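Long-range contacts in SusD superfamily protein (Bacteroides thetaiotaomicron VPI-5482, PDB 3HDX), which probably binds polysaccharide at the outer membrane as a SusD-family protein, consistent with a part in carbohydrate uptake and metabolism: residues W129-L134 with R149-T154; Y158-L163 with A204-W209; G455-V460 with E472-W477. One frame throughout, in Å; residues are numbered along the deposited sequence. Where two conformers were deposited one is given.

Interaction 1 of 3, residues W129-L134 with R149-T154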
loop_
_atom_site.group_PDB
_atom_site.type_symbol
_atom_site.label_atom_id
_atom_site.label_comp_id
_atom_site.label_asym_id
_atom_site.label_seq_id
_atom_site.Cartn_x
_atom_site.Cartn_y
_atom_site.Cartn_z
ATOM N N TRP A 129 3.776 -12.092 6.148
ATOM C CA TRP A 129 4.276 -13.374 6.647
ATOM C C TRP A 129 5.148 -13.281 7.894
ATOM O O TRP A 129 5.357 -14.284 8.559
ATOM C CB TRP A 129 5.061 -14.130 5.544
ATOM C CG TRP A 129 4.202 -14.675 4.452
ATOM C CD1 TRP A 129 3.468 -15.845 4.483
ATOM C CD2 TRP A 129 4.006 -14.120 3.151
ATOM N NE1 TRP A 129 2.808 -16.009 3.293
ATOM C CE2 TRP A 129 3.127 -14.964 2.459
ATOM C CE3 TRP A 129 4.470 -12.968 2.509
ATOM C CZ2 TRP A 129 2.705 -14.683 1.169
ATOM C CZ3 TRP A 129 4.038 -12.685 1.234
ATOM C CH2 TRP A 129 3.178 -13.544 0.573
ATOM N N GLY A 130 5.641 -12.088 8.221
ATOM C CA GLY A 130 6.584 -11.944 9.332
ATOM C C GLY A 130 7.990 -12.306 8.843
ATOM O O GLY A 130 8.514 -11.703 7.913
ATOM N N ASP A 131 8.587 -13.331 9.442
ATOM C CA ASP A 131 9.911 -13.763 9.060
ATOM C C ASP A 131 9.871 -14.278 7.623
ATOM O O ASP A 131 8.971 -15.033 7.259
ATOM C CB ASP A 131 10.416 -14.892 9.966
ATOM C CG ASP A 131 10.558 -14.514 11.433
ATOM O OD1 ASP A 131 10.503 -13.320 11.831
ATOM O OD2 ASP A 131 10.764 -15.496 12.217
ATOM N N VAL A 132 10.858 -13.903 6.816
ATOM C CA VAL A 132 10.954 -14.370 5.426
ATOM C C VAL A 132 12.429 -14.551 5.096
ATOM O O VAL A 132 13.281 -13.838 5.683
ATOM C CB VAL A 132 10.288 -13.399 4.391
ATOM C CG1 VAL A 132 8.800 -13.209 4.658
ATOM C CG2 VAL A 132 11.017 -12.051 4.391
ATOM N N PRO A 133 12.765 -15.484 4.165
ATOM C CA PRO A 133 14.209 -15.639 3.852
ATOM C C PRO A 133 14.837 -14.361 3.246
ATOM O O PRO A 133 14.284 -13.784 2.288
ATOM C CB PRO A 133 14.254 -16.794 2.840
ATOM C CG PRO A 133 12.990 -17.502 3.034
ATOM C CD PRO A 133 11.957 -16.589 3.610
ATOM N N LEU A 134 15.932 -13.905 3.860
ATOM C CA LEU A 134 16.589 -12.693 3.385
ATOM C C LEU A 134 17.627 -13.049 2.307
ATOM O O LEU A 134 18.716 -13.521 2.614
ATOM C CB LEU A 134 17.209 -11.924 4.547
ATOM C CG LEU A 134 17.923 -10.621 4.154
ATOM C CD1 LEU A 134 17.081 -9.649 3.307
ATOM C CD2 LEU A 134 18.480 -9.937 5.473
ATOM N N ARG A 149 13.887 -18.999 7.089
ATOM C CA ARG A 149 13.257 -17.688 7.209
ATOM C C ARG A 149 14.164 -16.846 8.116
ATOM O O ARG A 149 14.730 -17.350 9.116
ATOM C CB ARG A 149 11.857 -17.843 7.804
ATOM C CG ARG A 149 10.939 -18.662 6.912
ATOM C CD ARG A 149 9.653 -19.040 7.573
ATOM N NE ARG A 149 8.824 -17.860 7.794
ATOM C CZ ARG A 149 7.733 -17.820 8.538
ATOM N NH1 ARG A 149 7.279 -18.915 9.176
ATOM N NH2 ARG A 149 7.122 -16.654 8.696
ATOM N N THR A 150 14.336 -15.588 7.746
ATOM C CA THR A 150 15.163 -14.636 8.500
ATOM C C THR A 150 14.254 -13.823 9.404
ATOM O O THR A 150 13.150 -13.466 8.998
ATOM C CB THR A 150 15.930 -13.708 7.528
ATOM O OG1 THR A 150 16.660 -14.514 6.583
ATOM C CG2 THR A 150 16.901 -12.746 8.286
ATOM N N ASP A 151 14.741 -13.521 10.607
ATOM C CA ASP A 151 13.998 -12.703 11.549
ATOM C C ASP A 151 13.478 -11.419 10.854
ATOM O O ASP A 151 14.230 -10.733 10.151
ATOM C CB ASP A 151 14.897 -12.303 12.713
ATOM C CG ASP A 151 14.151 -11.605 13.765
ATOM O OD1 ASP A 151 13.506 -12.268 14.586
ATOM O OD2 ASP A 151 14.190 -10.379 13.770
ATOM N N ALA A 152 12.199 -11.127 11.039
ATOM C CA ALA A 152 11.559 -9.953 10.423
ATOM C C ALA A 152 12.332 -8.679 10.727
ATOM O O ALA A 152 12.460 -7.847 9.841
ATOM C CB ALA A 152 10.122 -9.814 10.903
ATOM N N GLN A 153 12.820 -8.503 11.967
ATOM C CA GLN A 153 13.589 -7.296 12.322
ATOM C C GLN A 153 14.831 -7.151 11.446
ATOM O O GLN A 153 15.167 -6.042 10.986
ATOM C CB GLN A 153 13.981 -7.299 13.793
ATOM C CG GLN A 153 14.567 -5.993 14.279
ATOM C CD GLN A 153 14.787 -5.986 15.771
ATOM O OE1 GLN A 153 14.661 -7.011 16.448
ATOM N NE2 GLN A 153 15.130 -4.838 16.287
ATOM N N THR A 154 15.516 -8.272 11.200
ATOM C CA THR A 154 16.718 -8.274 10.348
ATOM C C THR A 154 16.373 -7.880 8.909
ATOM O O THR A 154 17.098 -7.116 8.263
ATOM C CB THR A 154 17.402 -9.640 10.414
ATOM O OG1 THR A 154 17.689 -9.908 11.804
ATOM C CG2 THR A 154 18.663 -9.682 9.576
HETATM O O HOH W 1 10.916 -12.624 14.308
#
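Two short extended pieces of chain meet where the loop after helix 104-129 runs back past the start of helix 152-169. Backbone bonding joins Val-132 and Thr-150 as a single antiparallel hydrogen-bonded pair. Thr-150 N reaches Val-132 O at 2.9 Å from above the carbonyl plane, while the return bond from Val-132 N to Thr-150 O is weak at 3.2 Å.

Side-chain to backbone bonds extend this pair in both directions. The OG1 of Thr-150, anti to its own carbonyl carbon (chi1 -54°), accepts from Leu-134 N at 2.9 Å. Arg-149 bends at chi3 and presents its guanidinium side-on to Asp-131, so that NE and NH2 both grip Asp-131 O. The NH2 bond, 2.8 Å to Asp-131 O, follows a carbonyl lone pair, whereas NE comes from above the carbonyl plane. Arg-149 NH1 donates to Glu-472 O, in the C-terminal part of the chain.

Two carboxylates serve the helix start. Asp-131 OD1 accepts from Ala-152 N at 2.9 Å, the donor standing above the carboxylate plane, and Asp-151, the N-cap residue, takes a weak bond from Gln-153 N on OD2. The two OD1 atoms of Asp-131 and Asp-151 lie 4.2 Å apart; a water donating to both probably eases their repulsion.

Apolar contact is lighter: Pro-133 CD rests on Arg-149 CG, and Leu-134 CD2 crosses Thr-154 CG2 at about a right angle, 4.1 Å away. Gly-130, just past the end of helix 104-129, takes a positive phi. The whole is a connection between helices 104-129 and 152-169, closed at its base by one antiparallel bridge, with Asp-151 at the N-cap of the second helix, within the largely helical SusD fold.

Interaction 2 of 3, residues Y158-L163 with A204-W209. With EDO (1,2-ethanediol), chain D.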
loop_
_atom_site.group_PDB
_atom_site.type_symbol
_atom_site.label_atom_id
_atom_site.label_comp_id
_atom_site.label_asym_id
_atom_site.label_seq_id
_atom_site.Cartn_x
_atom_site.Cartn_y
_atom_site.Cartn_z
ATOM N N TYR A 158 17.556 -4.446 6.830
ATOM C CA TYR A 158 18.095 -4.482 5.463
ATOM C C TYR A 158 17.290 -3.517 4.566
ATOM O O TYR A 158 17.887 -2.662 3.859
ATOM C CB TYR A 158 18.049 -5.925 4.900
ATOM C CG TYR A 158 18.360 -6.046 3.428
ATOM C CD1 TYR A 158 19.665 -6.038 2.973
ATOM C CD2 TYR A 158 17.332 -6.154 2.498
ATOM C CE1 TYR A 158 19.965 -6.196 1.644
ATOM C CE2 TYR A 158 17.605 -6.327 1.168
ATOM C CZ TYR A 158 18.930 -6.324 0.732
ATOM O OH TYR A 158 19.197 -6.472 -0.599
ATOM N N ALA A 159 15.960 -3.611 4.634
ATOM C CA ALA A 159 15.093 -2.757 3.808
ATOM C C ALA A 159 15.329 -1.256 4.076
ATOM O O ALA A 159 15.435 -0.463 3.141
ATOM C CB ALA A 159 13.655 -3.144 3.925
ATOM N N LYS A 160 15.475 -0.905 5.353
ATOM C CA LYS A 160 15.704 0.505 5.737
ATOM C C LYS A 160 17.032 1.021 5.165
ATOM O O LYS A 160 17.084 2.100 4.591
ATOM C CB LYS A 160 15.674 0.699 7.267
ATOM C CG LYS A 160 14.268 0.647 7.904
ATOM C CD LYS A 160 14.280 0.932 9.412
ATOM C CE LYS A 160 14.941 -0.206 10.196
ATOM N NZ LYS A 160 15.043 -0.001 11.695
ATOM N N ALA A 161 18.087 0.220 5.301
ATOM C CA ALA A 161 19.415 0.630 4.823
ATOM C C ALA A 161 19.424 0.751 3.307
ATOM O O ALA A 161 19.991 1.701 2.747
ATOM C CB ALA A 161 20.509 -0.323 5.329
ATOM N N GLU A 162 18.736 -0.178 2.645
ATOM C CA GLU A 162 18.629 -0.126 1.194
ATOM C C GLU A 162 17.890 1.107 0.714
ATOM O O GLU A 162 18.305 1.726 -0.269
ATOM C CB GLU A 162 17.920 -1.374 0.647
ATOM C CG GLU A 162 18.721 -2.654 0.826
ATOM C CD GLU A 162 19.828 -2.758 -0.171
ATOM O OE1 GLU A 162 19.582 -2.640 -1.406
ATOM O OE2 GLU A 162 20.985 -2.961 0.304
ATOM N N LEU A 163 16.807 1.467 1.410
ATOM C CA LEU A 163 16.012 2.647 1.038
ATOM C C LEU A 163 16.819 3.925 1.246
ATOM O O LEU A 163 16.809 4.840 0.397
ATOM C CB LEU A 163 14.693 2.701 1.817
ATOM C CG LEU A 163 13.664 1.695 1.309
ATOM C CD1 LEU A 163 12.634 1.333 2.414
ATOM C CD2 LEU A 163 12.954 2.139 -0.004
ATOM N N ALA A 204 9.021 5.573 6.424
ATOM C CA ALA A 204 8.082 6.007 7.460
ATOM C C ALA A 204 7.213 4.843 7.957
ATOM O O ALA A 204 7.024 4.665 9.149
ATOM C CB ALA A 204 7.182 7.173 6.953
ATOM N N HIS A 205 6.682 4.088 7.005
ATOM C CA HIS A 205 5.841 2.942 7.337
ATOM C C HIS A 205 6.587 1.771 7.970
ATOM O O HIS A 205 6.014 1.075 8.816
ATOM C CB HIS A 205 4.949 2.552 6.160
ATOM C CG HIS A 205 3.714 3.384 6.074
ATOM N ND1 HIS A 205 2.728 3.304 7.039
ATOM C CD2 HIS A 205 3.279 4.277 5.147
ATOM C CE1 HIS A 205 1.749 4.133 6.715
ATOM N NE2 HIS A 205 2.063 4.748 5.583
ATOM N N ILE A 206 7.809 1.468 7.513
ATOM C CA ILE A 206 8.601 0.424 8.163
ATOM C C ILE A 206 8.782 0.827 9.629
ATOM O O ILE A 206 8.546 0.028 10.545
ATOM C CB ILE A 206 10.004 0.258 7.543
ATOM C CG1 ILE A 206 9.905 -0.354 6.137
ATOM C CG2 ILE A 206 10.895 -0.616 8.454
ATOM C CD1 ILE A 206 11.191 -0.211 5.251
ATOM N N CYS A 207 9.176 2.082 9.841
ATOM C CA CYS A 207 9.407 2.554 11.211
ATOM C C CYS A 207 8.152 2.470 12.067
ATOM O O CYS A 207 8.204 2.010 13.204
ATOM C CB CYS A 207 10.024 3.962 11.218
ATOM S SG CYS A 207 11.682 4.014 10.487
ATOM N N ALA A 208 7.018 2.915 11.544
ATOM C CA ALA A 208 5.784 2.822 12.310
ATOM C C ALA A 208 5.417 1.357 12.642
ATOM O O ALA A 208 4.985 1.066 13.752
ATOM C CB ALA A 208 4.600 3.488 11.544
ATOM N N TRP A 209 5.598 0.469 11.664
ATOM C CA TRP A 209 5.321 -0.987 11.831
ATOM C C TRP A 209 6.172 -1.613 12.932
ATOM O O TRP A 209 5.732 -2.543 13.602
ATOM C CB TRP A 209 5.490 -1.723 10.511
ATOM C CG TRP A 209 5.052 -3.159 10.483
ATOM C CD1 TRP A 209 5.838 -4.253 10.309
ATOM C CD2 TRP A 209 3.711 -3.628 10.536
ATOM N NE1 TRP A 209 5.062 -5.401 10.296
ATOM C CE2 TRP A 209 3.748 -5.026 10.432
ATOM C CE3 TRP A 209 2.476 -3.000 10.735
ATOM C CZ2 TRP A 209 2.597 -5.795 10.434
ATOM C CZ3 TRP A 209 1.313 -3.788 10.732
ATOM C CH2 TRP A 209 1.396 -5.166 10.624
HETATM C C1 EDO D . 3.995 -6.285 13.707
HETATM O O1 EDO D . 3.611 -4.908 13.879
HETATM C C2 EDO D . 3.812 -6.983 15.040
HETATM O O2 EDO D . 4.601 -6.317 16.045
#
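Antiparallel helix packing within the alpha-helical, TPR-related SusD fold brings helix 152-169 against helix 196-209. Their local axes approach to 10.5 Å with a signed crossing angle of -155°, and no hydrogen bond links the two segments. The spacing is wide enough for side chains, rather than backbones, to carry the contact; even the nearest alpha carbons, Lys-160 CA and Ile-206 CA, are 7.5 Å apart.

Apolar packing centres on Ile-206, which points at the other helix. Its CG1 branch is anti to the carbonyl carbon (chi1 -70°) and extends through chi2, so that CD1 meets Leu-163 CD1 tip to tip at 3.5 Å. The same methyl, Ile-206 CD1, also touches Ala-159 CB, at 4.1 Å. Phe-123 and Ala-119 of helix 104-129 pack against Ile-206 and Leu-163 respectively, making this a three-helix core.

The remaining contact is made by the aliphatic part of a charged side chain. Lys-160 crosses Ile-206 obliquely, laying CG 3.6 Å from Ile-206 CG2, the branch that stands anti to the isoleucine backbone N. Lys-160 CD stays beside the same methyl, 3.8 Å from Ile-206 CG2, and on its way out comes 4.2 Å from Cys-207 SG. A bend at chi3 (-69°) then turns the chain; the methylenes thus line the packed side while the ammonium is held by a hydrogen bond to Gln-210 OE1 just past the segment.

A 1,2-ethanediol, probably from the crystallisation liquor, lies at the end of helix 196-209 and is also bonded to Lys-439; its O1 sits over the centre of one face of the Trp-209 ring and donates to Trp-209 O at 3.2 Å.

Interaction 3 of 3, residues G455-V460 with E472-W477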
loop_
_atom_site.group_PDB
_atom_site.type_symbol
_atom_site.label_atom_id
_atom_site.label_comp_id
_atom_site.label_asym_id
_atom_site.label_seq_id
_atom_site.Cartn_x
_atom_site.Cartn_y
_atom_site.Cartn_z
ATOM N N GLY A 455 -0.539 -15.041 14.893
ATOM C CA GLY A 455 -1.795 -15.160 14.172
ATOM C C GLY A 455 -2.193 -13.965 13.338
ATOM O O GLY A 455 -3.193 -14.019 12.632
ATOM N N ILE A 456 -1.388 -12.905 13.418
ATOM C CA ILE A 456 -1.530 -11.718 12.566
ATOM C C ILE A 456 -0.830 -11.896 11.222
ATOM O O ILE A 456 -0.939 -11.007 10.348
ATOM C CB ILE A 456 -0.989 -10.431 13.236
ATOM C CG1 ILE A 456 0.501 -10.556 13.616
ATOM C CG2 ILE A 456 -1.921 -10.015 14.405
ATOM C CD1 ILE A 456 1.173 -9.206 13.859
ATOM N N TYR A 457 -0.133 -13.015 11.020
ATOM C CA TYR A 457 0.504 -13.295 9.723
ATOM C C TYR A 457 -0.215 -14.409 8.999
ATOM O O TYR A 457 -1.068 -15.122 9.556
ATOM C CB TYR A 457 1.980 -13.649 9.951
ATOM C CG TYR A 457 2.712 -12.559 10.679
ATOM C CD1 TYR A 457 2.804 -11.304 10.122
ATOM C CD2 TYR A 457 3.311 -12.773 11.915
ATOM C CE1 TYR A 457 3.469 -10.293 10.752
ATOM C CE2 TYR A 457 3.963 -11.740 12.585
ATOM C CZ TYR A 457 4.040 -10.488 11.979
ATOM O OH TYR A 457 4.717 -9.413 12.566
ATOM N N TRP A 458 0.091 -14.510 7.722
ATOM C CA TRP A 458 -0.426 -15.560 6.852
ATOM C C TRP A 458 0.410 -16.809 7.003
ATOM O O TRP A 458 1.612 -16.757 7.311
ATOM C CB TRP A 458 -0.413 -15.137 5.366
ATOM C CG TRP A 458 -1.535 -14.243 5.053
ATOM C CD1 TRP A 458 -1.701 -12.934 5.475
ATOM C CD2 TRP A 458 -2.672 -14.560 4.244
ATOM N NE1 TRP A 458 -2.882 -12.438 4.963
ATOM C CE2 TRP A 458 -3.489 -13.398 4.189
ATOM C CE3 TRP A 458 -3.074 -15.716 3.534
ATOM C CZ2 TRP A 458 -4.727 -13.374 3.500
ATOM C CZ3 TRP A 458 -4.276 -15.672 2.820
ATOM C CH2 TRP A 458 -5.091 -14.512 2.815
ATOM N N PRO A 459 -0.208 -17.976 6.772
ATOM C CA PRO A 459 0.606 -19.185 6.715
ATOM C C PRO A 459 1.559 -19.138 5.501
ATOM O O PRO A 459 1.294 -18.422 4.544
ATOM C CB PRO A 459 -0.432 -20.289 6.512
ATOM C CG PRO A 459 -1.630 -19.672 6.076
ATOM C CD PRO A 459 -1.620 -18.256 6.490
ATOM N N VAL A 460 2.674 -19.861 5.612
ATOM C CA VAL A 460 3.560 -20.138 4.502
ATOM C C VAL A 460 2.900 -21.261 3.669
ATOM O O VAL A 460 2.371 -22.226 4.210
ATOM C CB VAL A 460 4.976 -20.551 4.999
ATOM C CG1 VAL A 460 5.917 -20.919 3.827
ATOM C CG2 VAL A 460 5.570 -19.430 5.837
ATOM N N GLU A 472 10.271 -23.055 7.790
ATOM C CA GLU A 472 9.362 -23.536 8.840
ATOM C C GLU A 472 8.027 -22.798 8.775
ATOM O O GLU A 472 7.966 -21.599 8.517
ATOM C CB GLU A 472 9.993 -23.311 10.231
ATOM C CG GLU A 472 9.231 -23.929 11.428
ATOM C CD GLU A 472 9.772 -23.489 12.791
ATOM O OE1 GLU A 472 10.572 -22.516 12.862
ATOM O OE2 GLU A 472 9.374 -24.113 13.793
ATOM N N GLN A 473 6.949 -23.518 9.034
ATOM C CA GLN A 473 5.647 -22.903 9.056
ATOM C C GLN A 473 5.537 -21.989 10.273
ATOM O O GLN A 473 6.203 -22.188 11.301
ATOM C CB GLN A 473 4.573 -24.003 9.142
ATOM C CG GLN A 473 3.122 -23.538 9.133
ATOM C CD GLN A 473 2.806 -22.709 7.925
ATOM O OE1 GLN A 473 2.968 -21.464 7.949
ATOM N NE2 GLN A 473 2.479 -23.386 6.820
ATOM N N ASN A 474 4.677 -20.979 10.138
ATOM C CA ASN A 474 4.289 -20.126 11.271
ATOM C C ASN A 474 3.591 -21.021 12.294
ATOM O O ASN A 474 2.605 -21.683 11.960
ATOM C CB ASN A 474 3.304 -19.064 10.787
ATOM C CG ASN A 474 2.817 -18.053 11.905
ATOM O OD1 ASN A 474 2.606 -18.343 13.100
ATOM N ND2 ASN A 474 2.586 -16.846 11.448
ATOM N N GLU A 475 4.070 -20.969 13.534
ATOM C CA GLU A 475 3.574 -21.804 14.660
ATOM C C GLU A 475 2.048 -21.731 14.814
ATOM O O GLU A 475 1.388 -22.739 15.013
ATOM C CB GLU A 475 4.227 -21.348 15.983
ATOM C CG GLU A 475 4.113 -22.345 17.129
ATOM C CD GLU A 475 4.850 -23.665 16.851
ATOM O OE1 GLU A 475 5.917 -23.658 16.185
ATOM O OE2 GLU A 475 4.355 -24.721 17.285
ATOM N N PHE A 476 1.488 -20.547 14.627
ATOM C CA PHE A 476 0.046 -20.342 14.763
ATOM C C PHE A 476 -0.784 -21.207 13.823
ATOM O O PHE A 476 -1.897 -21.617 14.206
ATOM C CB PHE A 476 -0.319 -18.858 14.508
ATOM C CG PHE A 476 -1.729 -18.491 14.936
ATOM C CD1 PHE A 476 -1.984 -18.047 16.234
ATOM C CD2 PHE A 476 -2.780 -18.564 14.052
ATOM C CE1 PHE A 476 -3.280 -17.686 16.626
ATOM C CE2 PHE A 476 -4.054 -18.229 14.443
ATOM C CZ PHE A 476 -4.312 -17.782 15.723
ATOM N N TRP A 477 -0.252 -21.473 12.614
ATOM C CA TRP A 477 -0.948 -22.176 11.544
ATOM C C TRP A 477 -0.537 -23.644 11.386
ATOM O O TRP A 477 -1.003 -24.300 10.451
ATOM C CB TRP A 477 -0.785 -21.440 10.209
ATOM C CG TRP A 477 -1.226 -19.997 10.294
ATOM C CD1 TRP A 477 -0.435 -18.872 10.239
ATOM C CD2 TRP A 477 -2.562 -19.529 10.485
ATOM N NE1 TRP A 477 -1.208 -17.742 10.353
ATOM C CE2 TRP A 477 -2.515 -18.113 10.496
ATOM C CE3 TRP A 477 -3.810 -20.168 10.606
ATOM C CZ2 TRP A 477 -3.645 -17.326 10.678
ATOM C CZ3 TRP A 477 -4.942 -19.382 10.763
ATOM C CH2 TRP A 477 -4.848 -17.965 10.793
HETATM O O HOH W 2 3.856 -16.603 8.848
#
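Trp-477 leaves the backbone with CG anti to the carbonyl carbon (chi1 -55°) and lies along the loop 455-460. Its CB starts the contact, close to Pro-459 CB, and CG lies 3.9 Å from that same Pro-459 CB. Next, CD1 passes Pro-459 N at 3.6 Å, with Pro-459 CD over the face of the five-membered ring in a CH-pi contact. At NE1 the indole donates to Tyr-457 O at 2.7 Å; the carbonyl lies near the ring plane, whereas the donor stands above the carbonyl plane. Farther along the six-membered ring, Trp-477 CZ2 comes 3.9 Å from Gly-455 O. The opposite face is covered by Phe-476 CD2, and that phenyl ring in turn lies flat under Gly-455, whose CA sits 3.4 Å from the Phe-476 ring centroid.

Gln-473 secures the other end. The Gln-473 chain bends at chi2 (56°), which brings its amide to both polar backbone atoms of Val-460: OE1 accepts from Val-460 N at 2.8 Å, and NE2 donates to Val-460 O at 2.9 Å, both on lone pairs. OE1 also accepts from Asn-474 N, so two donors fix its position. A water links Trp-458 O with Asn-474 ND2.

Asn-474 OD1 accepts from Phe-476 N, forming an Asx turn that leads into the 3-10 turn 475-477 at the C-terminal end of this SusD-family chain.

How the interactions relate
Interactions 1 and 2 share helix 152-169: the first fixes its N-terminal end, the second packs its middle, and Leu-134 touches Tyr-158 between them. Interaction 2 is buried, lies nearest the chain's centre, has no hydrogen bond across it and rests on aliphatic groups, with the Cys-207 sulfur beside the lysine methylenes. Interaction 1 is only partly buried, with backbone bonds, a guanidinium and water-bridged carboxylates. Interaction 3 lies farthest out yet is mostly buried, and combines amide and indole bonds with CH-pi contacts. It joins interaction 1 directly, through Arg-149 and Glu-472 and Trp-129 beside Trp-458 and Pro-459, bringing the C-terminal loops against the end of helix 104-129 and the loop before helix 152-169.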